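Local coordinates for protein soluble epoxide hydrolase (Bacillus megaterium, PDB 4INZ) that belongs to the alpha/beta hydrolase superfamily, folding as a mostly parallel beta sheet flanked by helices, with a further group of helices inserted between two strands of the sheet, at residues I23-V28 with R97-G102; H141-M146 with F237-E242; G181-V186 with A203-W208; P247-W252 with W299-K304. The protein carries 1 engineered substitution. All coordinates share one frame; numbering follows the deposited sequence.

Contact 1: I23-V28 with R97-G102; sequences INVNGV and RQVIEG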
loop_
_atom_site.group_PDB
_atom_site.type_symbol
_atom_site.label_atom_id
_atom_site.label_comp_id
_atom_site.label_asym_id
_atom_site.label_seq_id
_atom_site.Cartn_x
_atom_site.Cartn_y
_atom_site.Cartn_z
ATOM N N ILE A 23 -11.411 13.638 -6.565
ATOM C CA ILE A 23 -11.855 14.229 -5.314
ATOM C C ILE A 23 -10.784 15.194 -4.810
ATOM O O ILE A 23 -9.599 14.873 -4.781
ATOM C CB ILE A 23 -12.200 13.153 -4.255
ATOM C CG1 ILE A 23 -12.969 13.773 -3.083
ATOM C CG2 ILE A 23 -10.942 12.407 -3.790
ATOM C CD1 ILE A 23 -13.556 12.752 -2.132
ATOM N N ASN A 24 -11.200 16.403 -4.457
ATOM C CA ASN A 24 -10.259 17.398 -3.973
ATOM C C ASN A 24 -10.093 17.275 -2.469
ATOM O O ASN A 24 -11.048 17.457 -1.709
ATOM C CB ASN A 24 -10.726 18.812 -4.346
ATOM C CG ASN A 24 -9.737 19.885 -3.924
ATOM O OD1 ASN A 24 -9.923 20.550 -2.905
ATOM N ND2 ASN A 24 -8.679 20.060 -4.710
ATOM N N VAL A 25 -8.880 16.951 -2.042
ATOM C CA VAL A 25 -8.589 16.802 -0.627
ATOM C C VAL A 25 -7.220 17.373 -0.308
ATOM O O VAL A 25 -6.279 17.236 -1.092
ATOM C CB VAL A 25 -8.606 15.316 -0.183
ATOM C CG1 VAL A 25 -9.953 14.672 -0.482
ATOM C CG2 VAL A 25 -7.478 14.543 -0.847
ATOM N N ASN A 26 -7.118 18.028 0.842
ATOM C CA ASN A 26 -5.819 18.371 1.396
ATOM C C ASN A 26 -4.918 19.096 0.398
ATOM O O ASN A 26 -3.705 18.877 0.365
ATOM C CB ASN A 26 -5.137 17.095 1.897
ATOM C CG ASN A 26 -4.015 17.375 2.871
ATOM O OD1 ASN A 26 -3.919 18.472 3.431
ATOM N ND2 ASN A 26 -3.159 16.383 3.085
ATOM N N GLY A 27 -5.522 19.949 -0.424
ATOM C CA GLY A 27 -4.773 20.802 -1.331
ATOM C C GLY A 27 -4.383 20.170 -2.655
ATOM O O GLY A 27 -3.661 20.780 -3.448
ATOM N N VAL A 28 -4.857 18.951 -2.901
ATOM C CA VAL A 28 -4.541 18.246 -4.139
ATOM C C VAL A 28 -5.778 17.576 -4.730
ATOM O O VAL A 28 -6.748 17.315 -4.016
ATOM C CB VAL A 28 -3.450 17.173 -3.913
ATOM C CG1 VAL A 28 -2.214 17.799 -3.283
ATOM C CG2 VAL A 28 -3.978 16.040 -3.040
ATOM N N ARG A 97 -7.847 10.660 5.451
ATOM C CA ARG A 97 -8.940 11.146 6.282
ATOM C C ARG A 97 -9.964 11.918 5.453
ATOM O O ARG A 97 -11.169 11.700 5.586
ATOM C CB ARG A 97 -8.414 12.030 7.411
ATOM C CG ARG A 97 -9.396 12.209 8.545
ATOM C CD ARG A 97 -8.954 13.326 9.487
ATOM N NE ARG A 97 -8.916 14.623 8.818
ATOM C CZ ARG A 97 -9.986 15.381 8.603
ATOM N NH1 ARG A 97 -11.184 14.973 9.005
ATOM N NH2 ARG A 97 -9.864 16.546 7.983
ATOM N N GLN A 98 -9.481 12.819 4.601
ATOM C CA GLN A 98 -10.368 13.669 3.810
ATOM C C GLN A 98 -11.060 12.896 2.687
ATOM O O GLN A 98 -12.174 13.228 2.295
ATOM C CB GLN A 98 -9.619 14.884 3.244
ATOM C CG GLN A 98 -9.117 15.869 4.290
ATOM C CD GLN A 98 -8.768 17.227 3.690
ATOM O OE1 GLN A 98 -9.244 17.583 2.613
ATOM N NE2 GLN A 98 -7.926 17.984 4.383
ATOM N N VAL A 99 -10.405 11.867 2.163
ATOM C CA VAL A 99 -11.029 11.048 1.133
ATOM C C VAL A 99 -12.262 10.330 1.676
ATOM O O VAL A 99 -13.319 10.314 1.038
ATOM C CB VAL A 99 -10.043 10.025 0.550
ATOM C CG1 VAL A 99 -10.793 8.945 -0.220
ATOM C CG2 VAL A 99 -9.025 10.737 -0.339
ATOM N N ILE A 100 -12.125 9.740 2.857
ATOM C CA ILE A 100 -13.235 9.031 3.492
ATOM C C ILE A 100 -14.417 9.973 3.726
ATOM O O ILE A 100 -15.567 9.652 3.404
ATOM C CB ILE A 100 -12.790 8.365 4.817
ATOM C CG1 ILE A 100 -11.738 7.288 4.530
ATOM C CG2 ILE A 100 -13.980 7.761 5.547
ATOM C CD1 ILE A 100 -11.071 6.719 5.771
ATOM N N GLU A 101 -14.129 11.148 4.267
ATOM C CA GLU A 101 -15.177 12.133 4.505
ATOM C C GLU A 101 -15.696 12.726 3.201
ATOM O O GLU A 101 -16.894 12.977 3.058
ATOM C CB GLU A 101 -14.674 13.240 5.420
ATOM C CG GLU A 101 -14.396 12.780 6.832
ATOM C CD GLU A 101 -14.354 13.931 7.810
ATOM O OE1 GLU A 101 -14.388 15.094 7.352
ATOM O OE2 GLU A 101 -14.296 13.670 9.029
ATOM N N GLY A 102 -14.793 12.954 2.254
ATOM C CA GLY A 102 -15.165 13.544 0.981
ATOM C C GLY A 102 -16.144 12.672 0.219
ATOM O O GLY A 102 -17.024 13.171 -0.488
#
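Apolar contact comes from alternate residues of strand 23-25. I23 meets the last turn of helix 89-102 end on: with CG1 anti to the backbone N (chi1 -167°) the chain is fully extended, and its terminal CD1 rests 3.5 Å from G102 C, where the helix carries no side chain and the methyl takes the place beside the backbone. V25 and Q98 run antiparallel alongside each other, V25 CB lying 3.6 Å from Q98 CB. V25 CG1 also touches the next helical residue, 4.0 Å from V99 CG2. These side chains join one outermost strand of the alpha/beta hydrolase sheet to helix 89-102 where strand 20-25 turns back into strand 28-36. The connection is a type I' beta turn from V25 to V28, closing a hairpin through the hydrogen bonds V25 N to V28 O and V28 N to V25 O, both 2.9 Å. Polar contact is concentrated at this turn. N26 N donates to Q98 OE1 at 2.8 Å along a bent path (141°), arriving 56° above the carbonyl plane. The extended Q98 chain brings OE1 to N26 N and lies roughly perpendicular to the N26 side chain, with Q98 NE2 held by E94 of its own helix. N26 ND2 turns to D95, a second tie from turn to helix. Along the helix, R97 NH1 pairs with E101 OE2 at 3.4 Å.

Contact 2: H141-M146 with F237-E242; sequences HPYTFM and FPLEEE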
loop_
_atom_site.group_PDB
_atom_site.type_symbol
_atom_site.label_atom_id
_atom_site.label_comp_id
_atom_site.label_asym_id
_atom_site.label_seq_id
_atom_site.Cartn_x
_atom_site.Cartn_y
_atom_site.Cartn_z
ATOM N N HIS A 141 4.102 -3.333 9.117
ATOM C CA HIS A 141 3.398 -2.964 10.338
ATOM C C HIS A 141 4.293 -1.972 11.075
ATOM O O HIS A 141 5.499 -2.176 11.153
ATOM C CB HIS A 141 3.140 -4.192 11.221
ATOM C CG HIS A 141 2.497 -3.860 12.532
ATOM N ND1 HIS A 141 3.219 -3.663 13.691
ATOM C CD2 HIS A 141 1.197 -3.674 12.865
ATOM C CE1 HIS A 141 2.392 -3.377 14.680
ATOM N NE2 HIS A 141 1.158 -3.373 14.205
ATOM N N PRO A 142 3.714 -0.882 11.598
ATOM C CA PRO A 142 4.541 0.184 12.181
ATOM C C PRO A 142 5.584 -0.299 13.188
ATOM O O PRO A 142 6.695 0.234 13.216
ATOM C CB PRO A 142 3.509 1.081 12.862
ATOM C CG PRO A 142 2.294 0.931 11.998
ATOM C CD PRO A 142 2.287 -0.527 11.591
ATOM N N TYR A 143 5.244 -1.291 14.001
ATOM C CA TYR A 143 6.143 -1.695 15.082
ATOM C C TYR A 143 7.026 -2.884 14.725
ATOM O O TYR A 143 8.237 -2.845 14.952
ATOM C CB TYR A 143 5.368 -1.962 16.378
ATOM C CG TYR A 143 4.808 -0.707 17.011
ATOM C CD1 TYR A 143 3.537 -0.249 16.684
ATOM C CD2 TYR A 143 5.559 0.031 17.924
ATOM C CE1 TYR A 143 3.022 0.901 17.250
ATOM C CE2 TYR A 143 5.053 1.181 18.500
ATOM C CZ TYR A 143 3.786 1.613 18.161
ATOM O OH TYR A 143 3.277 2.757 18.733
ATOM N N THR A 144 6.437 -3.940 14.172
ATOM C CA THR A 144 7.237 -5.109 13.839
ATOM C C THR A 144 8.265 -4.803 12.755
ATOM O O THR A 144 9.337 -5.403 12.732
ATOM C CB THR A 144 6.382 -6.342 13.445
ATOM O OG1 THR A 144 5.669 -6.083 12.227
ATOM C CG2 THR A 144 5.402 -6.704 14.565
ATOM N N PHE A 145 7.954 -3.865 11.859
ATOM C CA PHE A 145 8.900 -3.549 10.793
ATOM C C PHE A 145 10.195 -2.959 11.333
ATOM O O PHE A 145 11.286 -3.311 10.882
ATOM C CB PHE A 145 8.304 -2.601 9.751
ATOM C CG PHE A 145 9.227 -2.335 8.600
ATOM C CD1 PHE A 145 9.627 -3.372 7.767
ATOM C CD2 PHE A 145 9.701 -1.058 8.347
ATOM C CE1 PHE A 145 10.475 -3.138 6.701
ATOM C CE2 PHE A 145 10.551 -0.821 7.280
ATOM C CZ PHE A 145 10.941 -1.862 6.462
ATOM N N MET A 146 10.079 -2.044 12.290
ATOM C CA MET A 146 11.268 -1.474 12.916
ATOM C C MET A 146 12.049 -2.559 13.659
ATOM O O MET A 146 13.277 -2.584 13.630
ATOM C CB MET A 146 10.891 -0.337 13.860
ATOM C CG MET A 146 10.239 0.834 13.151
ATOM S SD MET A 146 11.294 1.609 11.899
ATOM C CE MET A 146 12.518 2.428 12.941
ATOM N N PHE A 237 6.537 5.232 11.645
ATOM C CA PHE A 237 6.087 6.615 11.730
ATOM C C PHE A 237 5.577 6.861 13.150
ATOM O O PHE A 237 5.105 5.932 13.807
ATOM C CB PHE A 237 4.984 6.876 10.702
ATOM C CG PHE A 237 5.376 6.516 9.294
ATOM C CD1 PHE A 237 6.336 7.250 8.620
ATOM C CD2 PHE A 237 4.787 5.438 8.646
ATOM C CE1 PHE A 237 6.707 6.917 7.324
ATOM C CE2 PHE A 237 5.148 5.101 7.344
ATOM C CZ PHE A 237 6.106 5.840 6.684
ATOM N N PRO A 238 5.686 8.105 13.642
ATOM C CA PRO A 238 5.356 8.382 15.046
ATOM C C PRO A 238 3.938 7.973 15.428
ATOM O O PRO A 238 2.983 8.309 14.727
ATOM C CB PRO A 238 5.519 9.903 15.148
ATOM C CG PRO A 238 6.530 10.230 14.110
ATOM C CD PRO A 238 6.213 9.296 12.958
ATOM N N LEU A 239 3.817 7.250 16.539
ATOM C CA LEU A 239 2.523 6.821 17.046
ATOM C C LEU A 239 2.453 6.962 18.561
ATOM O O LEU A 239 3.431 6.725 19.268
ATOM C CB LEU A 239 2.243 5.366 16.661
ATOM C CG LEU A 239 1.932 5.112 15.185
ATOM C CD1 LEU A 239 1.714 3.628 14.910
ATOM C CD2 LEU A 239 0.711 5.911 14.763
ATOM N N GLU A 240 1.276 7.343 19.039
ATOM C CA GLU A 240 0.985 7.452 20.461
ATOM C C GLU A 240 0.729 6.073 21.071
ATOM O O GLU A 240 1.208 5.764 22.159
ATOM C CB GLU A 240 -0.256 8.328 20.651
ATOM C CG GLU A 240 -1.524 7.786 19.941
ATOM C CD GLU A 240 -1.324 7.485 18.450
ATOM O OE1 GLU A 240 -1.439 6.297 18.049
ATOM O OE2 GLU A 240 -1.063 8.435 17.673
ATOM N N GLU A 241 -0.027 5.245 20.356
ATOM C CA GLU A 241 -0.445 3.944 20.867
ATOM C C GLU A 241 0.316 2.787 20.236
ATOM O O GLU A 241 0.676 2.841 19.060
ATOM C CB GLU A 241 -1.945 3.750 20.642
ATOM C CG GLU A 241 -2.790 4.127 21.839
ATOM C CD GLU A 241 -2.470 3.272 23.047
ATOM O OE1 GLU A 241 -2.806 2.067 23.029
ATOM O OE2 GLU A 241 -1.872 3.802 24.008
ATOM N N GLU A 242 0.545 1.737 21.023
ATOM C CA GLU A 242 1.203 0.531 20.530
ATOM C C GLU A 242 0.191 -0.524 20.103
ATOM O O GLU A 242 0.497 -1.392 19.284
ATOM C CB GLU A 242 2.126 -0.062 21.597
ATOM C CG GLU A 242 3.399 0.735 21.846
ATOM C CD GLU A 242 4.452 -0.063 22.602
ATOM O OE1 GLU A 242 4.089 -1.059 23.270
ATOM O OE2 GLU A 242 5.646 0.300 22.520
#
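Two backbone approaches set this contact: P142 CA lies 6.6 Å from F237 CA, and Y143 CA 7.7 Å from E242 CA, the second segment being an irregular loop. The 90 residues between are largely helical and contain no strand, consistent with the helical cap inserted into an alpha/beta hydrolase fold, so the contact probably brings the two ends of that insertion together. H141 is the N-cap of helix 142-151: its ND1 accepts from T144 N nearly straight (173°) and in the ring plane. Y143, with CG beside the backbone N (chi1 -70°), sends its ring across to the loop. L239 CD1 touches both partners, 3.7 Å from P142 CB and 3.8 Å from Y143 CE1. E242 lies roughly perpendicular to the phenol, its CG 3.7 Å from Y143 OH. Y125 OH adds a bridge, hydrogen-bonded to H141 NE2 and E242 O, while the Y270 ring meets that of Y143. At its tip Y143 OH donates to E241 O at 2.6 Å, from above the carbonyl plane.

Contact 3: G181-V186 with A203-W208; sequences GLRKLV and AYMNSW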
loop_
_atom_site.group_PDB
_atom_site.type_symbol
_atom_site.label_atom_id
_atom_site.label_comp_id
_atom_site.label_asym_id
_atom_site.label_seq_id
_atom_site.Cartn_x
_atom_site.Cartn_y
_atom_site.Cartn_z
ATOM N N GLY A 181 13.213 0.275 -15.805
ATOM C CA GLY A 181 13.402 -0.136 -14.425
ATOM C C GLY A 181 12.110 -0.627 -13.797
ATOM O O GLY A 181 12.095 -1.616 -13.055
ATOM N N LEU A 182 11.017 0.067 -14.093
ATOM C CA LEU A 182 9.710 -0.307 -13.558
ATOM C C LEU A 182 9.162 -1.549 -14.258
ATOM O O LEU A 182 8.515 -2.392 -13.636
ATOM C CB LEU A 182 8.725 0.859 -13.687
ATOM C CG LEU A 182 9.081 2.114 -12.886
ATOM C CD1 LEU A 182 8.200 3.294 -13.288
ATOM C CD2 LEU A 182 8.980 1.848 -11.382
ATOM N N ARG A 183 9.421 -1.657 -15.557
ATOM C CA ARG A 183 9.005 -2.836 -16.316
ATOM C C ARG A 183 9.638 -4.100 -15.755
ATOM O O ARG A 183 8.981 -5.137 -15.618
ATOM C CB ARG A 183 9.375 -2.694 -17.795
ATOM C CG ARG A 183 8.447 -1.784 -18.577
ATOM C CD ARG A 183 8.656 -1.931 -20.076
ATOM N NE ARG A 183 9.829 -1.204 -20.558
ATOM C CZ ARG A 183 10.937 -1.782 -21.010
ATOM N NH1 ARG A 183 11.949 -1.036 -21.434
ATOM N NH2 ARG A 183 11.031 -3.107 -21.047
ATOM N N LYS A 184 10.924 -4.019 -15.439
ATOM C CA LYS A 184 11.633 -5.187 -14.950
ATOM C C LYS A 184 11.135 -5.547 -13.560
ATOM O O LYS A 184 11.069 -6.717 -13.196
ATOM C CB LYS A 184 13.140 -4.935 -14.958
ATOM C CG LYS A 184 13.688 -4.704 -16.367
ATOM C CD LYS A 184 15.207 -4.570 -16.394
ATOM C CE LYS A 184 15.724 -4.450 -17.828
ATOM N NZ LYS A 184 15.157 -3.278 -18.553
ATOM N N LEU A 185 10.748 -4.533 -12.800
ATOM C CA LEU A 185 10.300 -4.733 -11.432
ATOM C C LEU A 185 8.929 -5.405 -11.367
ATOM O O LEU A 185 8.742 -6.367 -10.623
ATOM C CB LEU A 185 10.289 -3.397 -10.685
ATOM C CG LEU A 185 9.992 -3.403 -9.190
ATOM C CD1 LEU A 185 10.919 -4.364 -8.460
ATOM C CD2 LEU A 185 10.126 -1.986 -8.633
ATOM N N VAL A 186 7.987 -4.918 -12.167
ATOM C CA VAL A 186 6.591 -5.348 -12.068
ATOM C C VAL A 186 6.041 -6.055 -13.308
ATOM O O VAL A 186 5.308 -7.039 -13.195
ATOM C CB VAL A 186 5.676 -4.143 -11.749
ATOM C CG1 VAL A 186 4.215 -4.470 -12.050
ATOM C CG2 VAL A 186 5.856 -3.724 -10.302
ATOM N N ALA A 203 -2.204 -0.625 -19.092
ATOM C CA ALA A 203 -2.696 0.220 -18.014
ATOM C C ALA A 203 -1.547 0.674 -17.120
ATOM O O ALA A 203 -1.491 1.829 -16.708
ATOM C CB ALA A 203 -3.752 -0.498 -17.196
ATOM N N TYR A 204 -0.640 -0.241 -16.810
ATOM C CA TYR A 204 0.527 0.113 -16.015
ATOM C C TYR A 204 1.399 1.127 -16.741
ATOM O O TYR A 204 1.842 2.106 -16.141
ATOM C CB TYR A 204 1.352 -1.124 -15.678
ATOM C CG TYR A 204 1.036 -1.720 -14.328
ATOM C CD1 TYR A 204 1.748 -1.337 -13.202
ATOM C CD2 TYR A 204 0.030 -2.670 -14.180
ATOM C CE1 TYR A 204 1.484 -1.884 -11.966
ATOM C CE2 TYR A 204 -0.248 -3.223 -12.937
ATOM C CZ TYR A 204 0.481 -2.822 -11.833
ATOM O OH TYR A 204 0.217 -3.366 -10.592
ATOM N N MET A 205 1.648 0.896 -18.029
ATOM C CA MET A 205 2.480 1.817 -18.796
ATOM C C MET A 205 1.854 3.208 -18.809
ATOM O O MET A 205 2.549 4.210 -18.625
ATOM C CB MET A 205 2.693 1.326 -20.231
ATOM C CG MET A 205 3.472 0.016 -20.342
ATOM S SD MET A 205 5.079 0.050 -19.518
ATOM C CE MET A 205 5.889 1.384 -20.397
ATOM N N ASN A 206 0.546 3.272 -19.049
ATOM C CA ASN A 206 -0.163 4.543 -18.965
ATOM C C ASN A 206 0.017 5.212 -17.605
ATOM O O ASN A 206 0.195 6.436 -17.520
ATOM C CB ASN A 206 -1.660 4.356 -19.223
ATOM C CG ASN A 206 -1.979 4.101 -20.675
ATOM O OD1 ASN A 206 -1.157 4.342 -21.567
ATOM N ND2 ASN A 206 -3.197 3.620 -20.927
ATOM N N SER A 207 -0.052 4.417 -16.538
ATOM C CA SER A 207 0.041 4.971 -15.194
ATOM C C SER A 207 1.393 5.636 -14.969
ATOM O O SER A 207 1.479 6.667 -14.310
ATOM C CB SER A 207 -0.220 3.909 -14.115
ATOM O OG SER A 207 0.938 3.130 -13.843
ATOM N N TRP A 208 2.445 5.047 -15.530
ATOM C CA TRP A 208 3.791 5.594 -15.366
ATOM C C TRP A 208 4.007 6.840 -16.229
ATOM O O TRP A 208 4.687 7.789 -15.812
ATOM C CB TRP A 208 4.837 4.515 -15.641
ATOM C CG TRP A 208 4.767 3.416 -14.611
ATOM C CD1 TRP A 208 4.351 3.539 -13.313
ATOM C CD2 TRP A 208 5.084 2.037 -14.802
ATOM N NE1 TRP A 208 4.409 2.317 -12.679
ATOM C CE2 TRP A 208 4.851 1.378 -13.575
ATOM C CE3 TRP A 208 5.555 1.293 -15.891
ATOM C CZ2 TRP A 208 5.071 0.011 -13.408
ATOM C CZ3 TRP A 208 5.773 -0.072 -15.722
ATOM C CH2 TRP A 208 5.528 -0.695 -14.487
#
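Neighbouring helices of the helical insertion, 169-193 and 198-210, pack here as a roughly antiparallel, widely spaced pair, their segment axes 11.4 Å apart and inclined at 141°. W208 lies between them and makes the largest share of the contact. L182 lies over one face of its indole: CB stands 3.5 Å from the centroid of the six-membered ring, only 7° off the normal, while CD1 covers the five-membered ring, 3.7 Å from W208 CG. The opposite face rests near Y204 O, the carbonyl that accepts from both W208 N and S207 OG. V186 meets the indole with CB at its edge, and reaches Y204 off-centre, V186 CG1 being 3.8 Å from Y204 CE1. R183 CG lies 3.9 Å from M205 SD; the arginine bends back, NE and NH1 bonding to N178 O and D177 O of its own helix. With no hydrogen bond between them, the segments meet through CH-pi and other van der Waals contacts, while bonds from W208 NE1 to P48 O and Y204 OH to D49 OD1 probably restrain how the rings turn.

Contact 4: P247-W252 with W299-K304; sequences PVQIIW and WNFLNK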
loop_
_atom_site.group_PDB
_atom_site.type_symbol
_atom_site.label_atom_id
_atom_site.label_comp_id
_atom_site.label_asym_id
_atom_site.label_seq_id
_atom_site.Cartn_x
_atom_site.Cartn_y
_atom_site.Cartn_z
ATOM N N PRO A 247 -10.738 -5.074 14.346
ATOM C CA PRO A 247 -10.478 -6.363 13.701
ATOM C C PRO A 247 -9.581 -6.183 12.482
ATOM O O PRO A 247 -9.832 -5.299 11.657
ATOM C CB PRO A 247 -11.873 -6.827 13.259
ATOM C CG PRO A 247 -12.835 -6.016 14.082
ATOM C CD PRO A 247 -12.156 -4.693 14.258
ATOM N N VAL A 248 -8.555 -7.019 12.374
ATOM C CA VAL A 248 -7.585 -6.925 11.290
ATOM C C VAL A 248 -7.355 -8.286 10.643
ATOM O O VAL A 248 -7.284 -9.311 11.330
ATOM C CB VAL A 248 -6.228 -6.384 11.783
ATOM C CG1 VAL A 248 -5.224 -6.335 10.637
ATOM C CG2 VAL A 248 -6.397 -5.000 12.396
ATOM N N GLN A 249 -7.247 -8.281 9.317
ATOM C CA GLN A 249 -6.879 -9.466 8.557
ATOM C C GLN A 249 -5.608 -9.174 7.776
ATOM O O GLN A 249 -5.551 -8.183 7.047
ATOM C CB GLN A 249 -7.976 -9.836 7.557
ATOM C CG GLN A 249 -7.558 -10.962 6.603
ATOM C CD GLN A 249 -7.645 -12.335 7.249
ATOM O OE1 GLN A 249 -8.664 -12.687 7.847
ATOM N NE2 GLN A 249 -6.577 -13.114 7.132
ATOM N N ILE A 250 -4.603 -10.039 7.926
ATOM C CA ILE A 250 -3.400 -9.981 7.109
ATOM C C ILE A 250 -3.497 -11.041 6.019
ATOM O O ILE A 250 -3.886 -12.179 6.294
ATOM C CB ILE A 250 -2.134 -10.305 7.914
ATOM C CG1 ILE A 250 -2.015 -9.418 9.154
ATOM C CG2 ILE A 250 -0.901 -10.233 7.021
ATOM C CD1 ILE A 250 -2.227 -7.976 8.897
ATOM N N ILE A 251 -3.151 -10.665 4.788
ATOM C CA ILE A 251 -3.084 -11.608 3.668
ATOM C C ILE A 251 -1.713 -11.444 3.032
ATOM O O ILE A 251 -1.420 -10.411 2.437
ATOM C CB ILE A 251 -4.196 -11.346 2.637
ATOM C CG1 ILE A 251 -5.561 -11.394 3.339
ATOM C CG2 ILE A 251 -4.127 -12.371 1.506
ATOM C CD1 ILE A 251 -6.752 -11.071 2.442
ATOM N N TRP A 252 -0.867 -12.463 3.171
ATOM C CA TRP A 252 0.571 -12.271 3.033
ATOM C C TRP A 252 1.194 -13.275 2.086
ATOM O O TRP A 252 1.062 -14.480 2.289
ATOM C CB TRP A 252 1.221 -12.441 4.409
ATOM C CG TRP A 252 2.662 -12.034 4.456
ATOM C CD1 TRP A 252 3.745 -12.799 4.131
ATOM C CD2 TRP A 252 3.177 -10.762 4.865
ATOM N NE1 TRP A 252 4.905 -12.079 4.312
ATOM C CE2 TRP A 252 4.583 -10.827 4.765
ATOM C CE3 TRP A 252 2.589 -9.579 5.314
ATOM C CZ2 TRP A 252 5.406 -9.750 5.094
ATOM C CZ3 TRP A 252 3.410 -8.512 5.646
ATOM C CH2 TRP A 252 4.800 -8.603 5.527
ATOM N N TRP A 299 -13.669 -12.410 2.167
ATOM C CA TRP A 299 -15.057 -12.713 2.523
ATOM C C TRP A 299 -15.132 -13.384 3.889
ATOM O O TRP A 299 -15.973 -13.039 4.728
ATOM C CB TRP A 299 -15.711 -13.628 1.486
ATOM C CG TRP A 299 -16.282 -12.896 0.312
ATOM C CD1 TRP A 299 -15.973 -13.085 -1.007
ATOM C CD2 TRP A 299 -17.263 -11.856 0.351
ATOM N NE1 TRP A 299 -16.705 -12.227 -1.791
ATOM C CE2 TRP A 299 -17.504 -11.460 -0.983
ATOM C CE3 TRP A 299 -17.957 -11.216 1.381
ATOM C CZ2 TRP A 299 -18.416 -10.452 -1.312
ATOM C CZ3 TRP A 299 -18.869 -10.214 1.049
ATOM C CH2 TRP A 299 -19.087 -9.846 -0.284
ATOM N N ASN A 300 -14.255 -14.354 4.105
ATOM C CA ASN A 300 -14.262 -15.081 5.365
ATOM C C ASN A 300 -14.115 -14.121 6.548
ATOM O O ASN A 300 -14.848 -14.202 7.541
ATOM C CB ASN A 300 -13.152 -16.126 5.380
ATOM C CG ASN A 300 -13.243 -17.040 6.575
ATOM O OD1 ASN A 300 -14.118 -17.913 6.643
ATOM N ND2 ASN A 300 -12.337 -16.850 7.530
ATOM N N PHE A 301 -13.164 -13.207 6.420
ATOM C CA PHE A 301 -12.911 -12.182 7.423
ATOM C C PHE A 301 -14.099 -11.238 7.611
ATOM O O PHE A 301 -14.533 -10.978 8.741
ATOM C CB PHE A 301 -11.667 -11.383 7.014
ATOM C CG PHE A 301 -11.426 -10.164 7.850
ATOM C CD1 PHE A 301 -11.122 -10.279 9.201
ATOM C CD2 PHE A 301 -11.481 -8.903 7.284
ATOM C CE1 PHE A 301 -10.887 -9.153 9.968
ATOM C CE2 PHE A 301 -11.249 -7.764 8.052
ATOM C CZ PHE A 301 -10.951 -7.892 9.389
ATOM N N LEU A 302 -14.623 -10.719 6.508
ATOM C CA LEU A 302 -15.715 -9.743 6.575
ATOM C C LEU A 302 -16.977 -10.352 7.181
ATOM O O LEU A 302 -17.795 -9.649 7.787
ATOM C CB LEU A 302 -16.013 -9.185 5.180
ATOM C CG LEU A 302 -14.884 -8.355 4.550
ATOM C CD1 LEU A 302 -15.025 -8.257 3.043
ATOM C CD2 LEU A 302 -14.812 -6.962 5.188
ATOM N N ASN A 303 -17.138 -11.660 7.013
ATOM C CA ASN A 303 -18.356 -12.336 7.466
ATOM C C ASN A 303 -18.272 -12.924 8.868
ATOM O O ASN A 303 -19.293 -13.327 9.431
ATOM C CB ASN A 303 -18.761 -13.449 6.492
ATOM C CG ASN A 303 -19.218 -12.918 5.152
ATOM O OD1 ASN A 303 -19.759 -11.816 5.060
ATOM N ND2 ASN A 303 -19.013 -13.708 4.101
ATOM N N LYS A 304 -17.071 -12.995 9.436
ATOM C CA LYS A 304 -16.926 -13.681 10.720
ATOM C C LYS A 304 -17.009 -12.735 11.915
ATOM O O LYS A 304 -17.010 -13.193 13.059
ATOM C CB LYS A 304 -15.662 -14.563 10.770
ATOM C CG LYS A 304 -14.335 -13.846 10.976
ATOM C CD LYS A 304 -13.177 -14.856 10.860
ATOM C CE LYS A 304 -11.801 -14.227 11.127
ATOM N NZ LYS A 304 -10.650 -15.173 10.883
ATOM O OXT LYS A 304 -17.107 -11.512 11.767
HETATM O O HOH W 1 -10.082 -15.092 8.040
#
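Q249 CB sits almost squarely over the F301 ring, 3.5 Å from its centroid and 12° off the normal, a CH-pi contact between strand 248-253 and the C-terminal helix 291-303. This is the helix-on-sheet packing of the alpha/beta hydrolase fold, near the end of the chain. F301, with CG anti to its backbone N (chi1 171°), reaches from the helix toward the strand, while Q249 comes the other way, so the two side chains run antiparallel alongside each other. The ring edge is met by P247: its O lies near the plane, 3.6 Å from F301 CZ, and P247 CB is 4.1 Å from the same atom. K133 and I135 of the adjoining strand 131-137 also touch F301. Bending at chi2, the glutamine chain turns its amide nearly perpendicular to the ring, planes 81° apart, and sets OE1 3.4 Å from F301 CB. NE2 is pinned on its own strand, donating to I250 O at 3.0 Å, which fixes the amide's rotation and leaves OE1 facing the helix. K304 NZ, hydrogen-bonded to S275 OG of strand 274-279, reaches the Q249 amide oxygen by way of a water. That water donates to Q249 OE1 at 2.8 Å and accepts from N300 ND2 and K304 NZ, each at 2.9 Å.

In the fold
Contacts 1 and 4 both set a helix against the same sheet, at strand 20-25, one outermost strand, and at strand 248-253, next to the other. Their centres are about 27 Å apart. Contact 4 is the buried one; the other three are partly buried. Contacts 2 and 3 belong to the helical insertion: contact 3 is nested within the loop that contact 2 closes, and the two lie on opposite sides of the chain's centre. Direct hydrogen bonds cross at contacts 1 and 2, each to an oxygen approached from above its carbonyl plane. None crosses contact 3, made of CH-pi, apolar and alkyl-sulfur contacts, or contact 4, where a shared water links the segments.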